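Local coordinates for pheromone response PrgU-like domain-containing protein (Enterococcus faecalis, PDB 2GMQ), which is of uncharacterised function but, as a plasmid-encoded PrgU-like protein of the PUA clan, may act in the enterococcal pheromone response, perhaps through RNA binding, at residues 22-27 and 38-43; 81-86 and 96-101. One frame throughout, in Å; residues are numbered along the deposited sequence.

Interaction 1 (22-27 and 38-43); sequences DLTLQW and RLKNTR
The open end of an antiparallel beta hairpin, strands 23-27 and 34-39, is tied here to the start of helix 41-50. D22 stands just ahead of the first strand. D22 O accepts a nearly straight bond from K40 N, the N-cap residue of the helix, at 2.8 Å; the donor sits above the carbonyl plane. The D22 side chain, with CG beside the backbone N, reaches the first helical turn. There it crosses R43 at about a right angle, D22 CG lying 3.6 Å from R43 CB. R43 leaves with CG anti to its own N, then bends at chi2 (58°), which curls the guanidinium back to the carboxylate. The resulting salt bridge joins R43 NH1 to D22 OD2 at 2.8 Å. It uses the anti lone pair of OD2, which lies at the guanidinium edge with the two planes 69° apart. The other oxygen, OD1, accepts a hydrogen bond from a water, which in turn accepts a weak one from R43 N. Q19 NE2 of the same chain bonds D22 OD2, and Q19 NE2 of the second subunit bonds OD1. R43 likewise forms salt bridges with E46 of its own chain and E46 of the second subunit, so this corner is part of the subunit interface.

L23 faces L39 in a non-hydrogen-bonded pair. The two side chains lie side by side and point the same way, L23 CD2 to L39 CD2 at 3.7 Å, against I18. T24 and R38 form the next, hydrogen-bonded pair on the other face. K40 CG passes across T24 OG1 at 3.8 Å, while K40 NZ bonds K21 O. R38 N bonds T24 O at 3.0 Å. T24 N meets R38 O at 2.8 Å in an almost linear bond (178°), in the carbonyl plane.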
loop_
_atom_site.group_PDB
_atom_site.type_symbol
_atom_site.label_atom_id
_atom_site.label_comp_id
_atom_site.label_asym_id
_atom_site.label_seq_id
_atom_site.Cartn_x
_atom_site.Cartn_y
_atom_site.Cartn_z
ATOM N N ASP A 22 7.279 -2.827 -8.160
ATOM C CA ASP A 22 6.694 -2.926 -9.521
ATOM C C ASP A 22 6.706 -4.333 -10.119
ATOM O O ASP A 22 6.339 -4.471 -11.313
ATOM C CB ASP A 22 7.409 -1.955 -10.464
ATOM C CG ASP A 22 6.948 -0.527 -10.292
ATOM O OD1 ASP A 22 5.843 -0.289 -9.743
ATOM O OD2 ASP A 22 7.701 0.382 -10.706
ATOM N N LEU A 23 7.090 -5.351 -9.305
ATOM C CA LEU A 23 7.231 -6.705 -9.757
ATOM C C LEU A 23 6.300 -7.652 -9.014
ATOM O O LEU A 23 6.092 -7.495 -7.788
ATOM C CB LEU A 23 8.672 -7.195 -9.554
ATOM C CG LEU A 23 9.753 -6.325 -10.266
ATOM C CD1 LEU A 23 11.188 -6.936 -9.830
ATOM C CD2 LEU A 23 9.542 -6.371 -11.748
ATOM N N THR A 24 5.728 -8.599 -9.760
ATOM C CA THR A 24 5.071 -9.739 -9.171
ATOM C C THR A 24 6.094 -10.859 -9.237
ATOM O O THR A 24 6.415 -11.315 -10.319
ATOM C CB THR A 24 3.769 -10.051 -9.928
ATOM O OG1 THR A 24 2.913 -8.882 -9.828
ATOM C CG2 THR A 24 3.079 -11.250 -9.336
ATOM N N LEU A 25 6.487 -11.349 -8.067
ATOM C CA LEU A 25 7.558 -12.401 -8.005
ATOM C C LEU A 25 6.954 -13.777 -7.825
ATOM O O LEU A 25 6.013 -13.954 -6.992
ATOM C CB LEU A 25 8.557 -12.096 -6.885
ATOM C CG LEU A 25 9.491 -10.916 -7.125
ATOM C CD1 LEU A 25 8.731 -9.617 -6.692
ATOM C CD2 LEU A 25 10.804 -11.075 -6.387
ATOM N N GLN A 26 7.442 -14.762 -8.603
ATOM C CA GLN A 26 6.899 -16.094 -8.546
ATOM C C GLN A 26 8.011 -16.952 -7.882
ATOM O O GLN A 26 9.035 -17.160 -8.507
ATOM C CB GLN A 26 6.628 -16.684 -9.941
ATOM C CG GLN A 26 6.019 -18.104 -9.787
ATOM C CD GLN A 26 6.083 -19.066 -11.002
ATOM O OE1 GLN A 26 6.792 -18.866 -11.996
ATOM N NE2 GLN A 26 5.326 -20.129 -10.894
ATOM N N TRP A 27 7.723 -17.442 -6.686
ATOM C CA TRP A 27 8.693 -18.301 -5.957
ATOM C C TRP A 27 8.221 -19.718 -6.052
ATOM O O TRP A 27 7.016 -19.989 -5.788
ATOM C CB TRP A 27 8.708 -17.887 -4.472
ATOM C CG TRP A 27 9.143 -16.465 -4.256
ATOM C CD1 TRP A 27 8.286 -15.362 -4.066
ATOM C CD2 TRP A 27 10.464 -15.974 -4.163
ATOM N NE1 TRP A 27 9.034 -14.240 -3.877
ATOM C CE2 TRP A 27 10.378 -14.558 -3.968
ATOM C CE3 TRP A 27 11.742 -16.593 -4.237
ATOM C CZ2 TRP A 27 11.511 -13.749 -3.776
ATOM C CZ3 TRP A 27 12.871 -15.793 -4.098
ATOM C CH2 TRP A 27 12.743 -14.363 -3.911
ATOM N N ARG A 38 7.223 -10.595 -13.068
ATOM C CA ARG A 38 6.425 -10.009 -14.083
ATOM C C ARG A 38 6.166 -8.582 -13.706
ATOM O O ARG A 38 5.802 -8.314 -12.580
ATOM C CB ARG A 38 5.141 -10.852 -14.090
ATOM C CG ARG A 38 3.995 -10.331 -14.814
ATOM C CD ARG A 38 2.750 -11.192 -14.374
ATOM N NE ARG A 38 1.563 -10.495 -14.824
ATOM C CZ ARG A 38 0.642 -11.002 -15.655
ATOM N NH1 ARG A 38 0.769 -12.260 -16.115
ATOM N NH2 ARG A 38 -0.397 -10.245 -16.028
ATOM N N LEU A 39 6.272 -7.633 -14.650
ATOM C CA LEU A 39 5.968 -6.255 -14.306
ATOM C C LEU A 39 4.491 -6.077 -14.011
ATOM O O LEU A 39 3.593 -6.648 -14.693
ATOM C CB LEU A 39 6.321 -5.277 -15.474
ATOM C CG LEU A 39 7.713 -4.661 -15.402
ATOM C CD1 LEU A 39 7.880 -3.697 -14.318
ATOM C CD2 LEU A 39 8.800 -5.794 -15.281
ATOM N N LYS A 40 4.225 -5.247 -13.012
ATOM C CA LYS A 40 2.856 -4.869 -12.703
ATOM C C LYS A 40 2.223 -4.055 -13.839
ATOM O O LYS A 40 2.926 -3.435 -14.664
ATOM C CB LYS A 40 2.804 -4.115 -11.381
ATOM C CG LYS A 40 2.722 -5.072 -10.181
ATOM C CD LYS A 40 2.681 -4.287 -8.910
ATOM C CE LYS A 40 2.490 -5.186 -7.699
ATOM N NZ LYS A 40 3.258 -4.657 -6.550
ATOM N N ASN A 41 0.892 -4.039 -13.889
ATOM C CA ASN A 41 0.222 -3.407 -15.011
ATOM C C ASN A 41 0.505 -1.911 -15.149
ATOM O O ASN A 41 0.740 -1.412 -16.269
ATOM C CB ASN A 41 -1.316 -3.616 -14.975
ATOM C CG ASN A 41 -1.728 -5.080 -15.167
ATOM O OD1 ASN A 41 -0.936 -6.027 -15.177
ATOM N ND2 ASN A 41 -3.026 -5.252 -15.326
ATOM N N THR A 42 0.484 -1.182 -14.035
ATOM C CA THR A 42 0.666 0.304 -14.119
ATOM C C THR A 42 2.071 0.659 -14.634
ATOM O O THR A 42 2.229 1.425 -15.579
ATOM C CB THR A 42 0.438 0.951 -12.748
ATOM O OG1 THR A 42 -0.916 0.608 -12.345
ATOM C CG2 THR A 42 0.426 2.496 -12.930
ATOM N N ARG A 43 3.048 0.022 -14.044
ATOM C CA ARG A 43 4.459 0.217 -14.457
ATOM C C ARG A 43 4.589 -0.222 -15.942
ATOM O O ARG A 43 5.294 0.420 -16.705
ATOM C CB ARG A 43 5.461 -0.527 -13.567
ATOM C CG ARG A 43 6.987 -0.149 -14.013
ATOM C CD ARG A 43 7.217 1.387 -13.914
ATOM N NE ARG A 43 8.556 1.747 -14.407
ATOM C CZ ARG A 43 9.713 1.591 -13.718
ATOM N NH1 ARG A 43 9.707 1.029 -12.528
ATOM N NH2 ARG A 43 10.879 1.910 -14.291
HETATM O O HOH W 1 3.206 -0.379 -11.059
#

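Interaction 2 (81-86 and 96-101); sequences KSIYVK and VFFIKT
V96 and V85 make the tightest fit of this contact. V96 turns CG2 beside its own backbone N, where it nestles against both methyls of V85. V96 CG2 is only 3.4 Å from V85 CG2.

The frame is the beta hairpin of strands 83-85 and 94-98. I83 and V96 form its antiparallel hydrogen-bonded pair in this region: I83 N bonds V96 O at 3.1 Å, and V96 N bonds I83 O at 2.8 Å. Segments 83-85 and 96-98 run at 133° between their N-to-C directions, well short of antiparallel.

K81 crosses F98 at about a right angle, and K81 CB packs against the CG-CD2 side of the ring, 3.6 Å from F98 CD2. Beyond CG the lysine runs extended and its end leads away from 96-101; K81 makes a cation-pi contact with Y78. I83 adds CG1 at the ring edge, 4.2 Å from F98 CE2.

F97 points to the opposite face from V96, toward I58 and I61. S82 comes against this ring, S82 OG lying 3.3 Å from F97 CD1. Beyond the I83-V96 pair a water accepts from F98 N and donates to S82 OG. The two backbone bonds thus set the register and the valines lock in shape, while at the S82-F98 end, where the chains diverge, the polar link depends on a water.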
loop_
_atom_site.group_PDB
_atom_site.type_symbol
_atom_site.label_atom_id
_atom_site.label_comp_id
_atom_site.label_asym_id
_atom_site.label_seq_id
_atom_site.Cartn_x
_atom_site.Cartn_y
_atom_site.Cartn_z
ATOM N N LYS A 81 14.483 -16.231 -22.755
ATOM C CA LYS A 81 13.186 -16.560 -22.171
ATOM C C LYS A 81 12.320 -15.306 -21.885
ATOM O O LYS A 81 11.139 -15.432 -21.571
ATOM C CB LYS A 81 13.368 -17.338 -20.870
ATOM C CG LYS A 81 14.113 -18.681 -21.115
ATOM C CD LYS A 81 14.110 -19.516 -19.882
ATOM C CE LYS A 81 15.121 -20.714 -20.068
ATOM N NZ LYS A 81 15.745 -21.310 -18.820
ATOM N N SER A 82 12.919 -14.123 -21.932
ATOM C CA SER A 82 12.149 -12.876 -21.660
ATOM C C SER A 82 11.036 -12.738 -22.691
ATOM O O SER A 82 11.284 -12.821 -23.907
ATOM C CB SER A 82 13.055 -11.655 -21.698
ATOM O OG SER A 82 14.134 -11.807 -20.754
ATOM N N ILE A 83 9.804 -12.538 -22.204
ATOM C CA ILE A 83 8.586 -12.507 -23.066
ATOM C C ILE A 83 7.530 -11.508 -22.570
ATOM O O ILE A 83 7.522 -11.163 -21.403
ATOM C CB ILE A 83 7.896 -13.892 -23.159
ATOM C CG1 ILE A 83 7.492 -14.419 -21.779
ATOM C CG2 ILE A 83 8.762 -14.894 -23.937
ATOM C CD1 ILE A 83 6.517 -15.544 -21.800
ATOM N N TYR A 84 6.653 -11.056 -23.467
ATOM C CA TYR A 84 5.452 -10.299 -23.085
ATOM C C TYR A 84 4.276 -11.275 -22.896
ATOM O O TYR A 84 4.132 -12.211 -23.668
ATOM C CB TYR A 84 5.123 -9.201 -24.139
ATOM C CG TYR A 84 5.973 -7.977 -23.931
ATOM C CD1 TYR A 84 7.339 -7.991 -24.220
ATOM C CD2 TYR A 84 5.426 -6.816 -23.369
ATOM C CE1 TYR A 84 8.144 -6.873 -23.966
ATOM C CE2 TYR A 84 6.201 -5.700 -23.138
ATOM C CZ TYR A 84 7.541 -5.722 -23.460
ATOM O OH TYR A 84 8.296 -4.626 -23.219
ATOM N N VAL A 85 3.460 -11.059 -21.871
ATOM C CA VAL A 85 2.295 -11.919 -21.604
ATOM C C VAL A 85 1.027 -11.030 -21.493
ATOM O O VAL A 85 1.123 -9.832 -21.213
ATOM C CB VAL A 85 2.438 -12.752 -20.312
ATOM C CG1 VAL A 85 3.669 -13.666 -20.372
ATOM C CG2 VAL A 85 2.588 -11.844 -19.129
ATOM N N LYS A 86 -0.156 -11.621 -21.701
ATOM C CA LYS A 86 -1.428 -10.884 -21.555
ATOM C C LYS A 86 -1.746 -10.533 -20.066
ATOM O O LYS A 86 -1.675 -11.406 -19.183
ATOM C CB LYS A 86 -2.577 -11.657 -22.213
ATOM C CG LYS A 86 -3.902 -10.923 -22.177
ATOM C CD LYS A 86 -4.787 -11.210 -23.407
ATOM C CE LYS A 86 -6.064 -10.391 -23.342
ATOM N NZ LYS A 86 -7.278 -11.241 -23.074
ATOM N N VAL A 96 7.966 -10.186 -18.807
ATOM C CA VAL A 96 8.248 -11.194 -17.811
ATOM C C VAL A 96 9.707 -11.598 -18.025
ATOM O O VAL A 96 10.134 -11.781 -19.208
ATOM C CB VAL A 96 7.368 -12.437 -18.076
ATOM C CG1 VAL A 96 7.716 -13.588 -17.158
ATOM C CG2 VAL A 96 5.867 -12.041 -18.091
ATOM N N PHE A 97 10.411 -11.782 -16.903
ATOM C CA PHE A 97 11.835 -12.238 -16.999
ATOM C C PHE A 97 11.976 -13.503 -16.198
ATOM O O PHE A 97 11.376 -13.607 -15.109
ATOM C CB PHE A 97 12.764 -11.207 -16.390
ATOM C CG PHE A 97 12.769 -9.927 -17.163
ATOM C CD1 PHE A 97 13.643 -9.767 -18.260
ATOM C CD2 PHE A 97 11.908 -8.860 -16.761
ATOM C CE1 PHE A 97 13.667 -8.578 -19.026
ATOM C CE2 PHE A 97 11.910 -7.645 -17.521
ATOM C CZ PHE A 97 12.780 -7.492 -18.630
ATOM N N PHE A 98 12.790 -14.414 -16.715
ATOM C CA PHE A 98 13.018 -15.674 -15.999
ATOM C C PHE A 98 14.360 -15.554 -15.348
ATOM O O PHE A 98 15.351 -15.224 -16.007
ATOM C CB PHE A 98 12.967 -16.874 -16.887
ATOM C CG PHE A 98 11.542 -17.167 -17.400
ATOM C CD1 PHE A 98 10.794 -18.184 -16.816
ATOM C CD2 PHE A 98 10.974 -16.352 -18.346
ATOM C CE1 PHE A 98 9.469 -18.444 -17.257
ATOM C CE2 PHE A 98 9.624 -16.575 -18.840
ATOM C CZ PHE A 98 8.871 -17.615 -18.281
ATOM N N ILE A 99 14.361 -15.808 -14.057
ATOM C CA ILE A 99 15.569 -15.524 -13.274
ATOM C C ILE A 99 16.577 -16.668 -13.388
ATOM O O ILE A 99 16.250 -17.800 -13.016
ATOM C CB ILE A 99 15.208 -15.228 -11.834
ATOM C CG1 ILE A 99 14.267 -14.000 -11.692
ATOM C CG2 ILE A 99 16.457 -14.885 -11.024
ATOM C CD1 ILE A 99 14.707 -12.836 -12.531
ATOM N N LYS A 100 17.826 -16.317 -13.739
ATOM C CA LYS A 100 18.943 -17.279 -13.805
ATOM C C LYS A 100 19.766 -17.379 -12.500
ATOM O O LYS A 100 20.126 -18.512 -12.041
ATOM C CB LYS A 100 19.853 -16.845 -14.974
ATOM C CG LYS A 100 21.186 -17.706 -15.048
ATOM C CD LYS A 100 21.844 -17.616 -16.357
ATOM C CE LYS A 100 22.337 -16.237 -16.644
ATOM N NZ LYS A 100 23.153 -16.199 -17.940
ATOM N N THR A 101 20.134 -16.231 -11.959
ATOM C CA THR A 101 20.859 -16.276 -10.634
ATOM C C THR A 101 19.986 -16.992 -9.593
ATOM O O THR A 101 18.853 -16.572 -9.277
ATOM C CB THR A 101 21.135 -14.896 -10.174
ATOM O OG1 THR A 101 21.955 -14.259 -11.169
ATOM C CG2 THR A 101 21.764 -14.942 -8.720
HETATM O O HOH W 2 14.101 -13.867 -18.941
#

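Overall arrangement
Interaction 1 closes before interaction 2 opens along the chain, and their centres lie 11 Å apart. Each belongs to a beta hairpin. Both hairpins join one antiparallel four-stranded sheet, in the order 23-27, 34-39, 94-98, 83-85. Strands 34-39 and 94-98 are neighbours, so the second strands of the hairpins meet at the middle, and 23-27 and 83-85 are outermost within this chain. R38 packs on V85 and V96 on one face; L39 approaches F97 on the other. The two hairpins thus make one continuous sheet. Interaction 1 carries it into helix 41-50 and, through D22 and R43, the subunit interface. Interaction 2 is internal to the chain, touched by no other chain of the assembly.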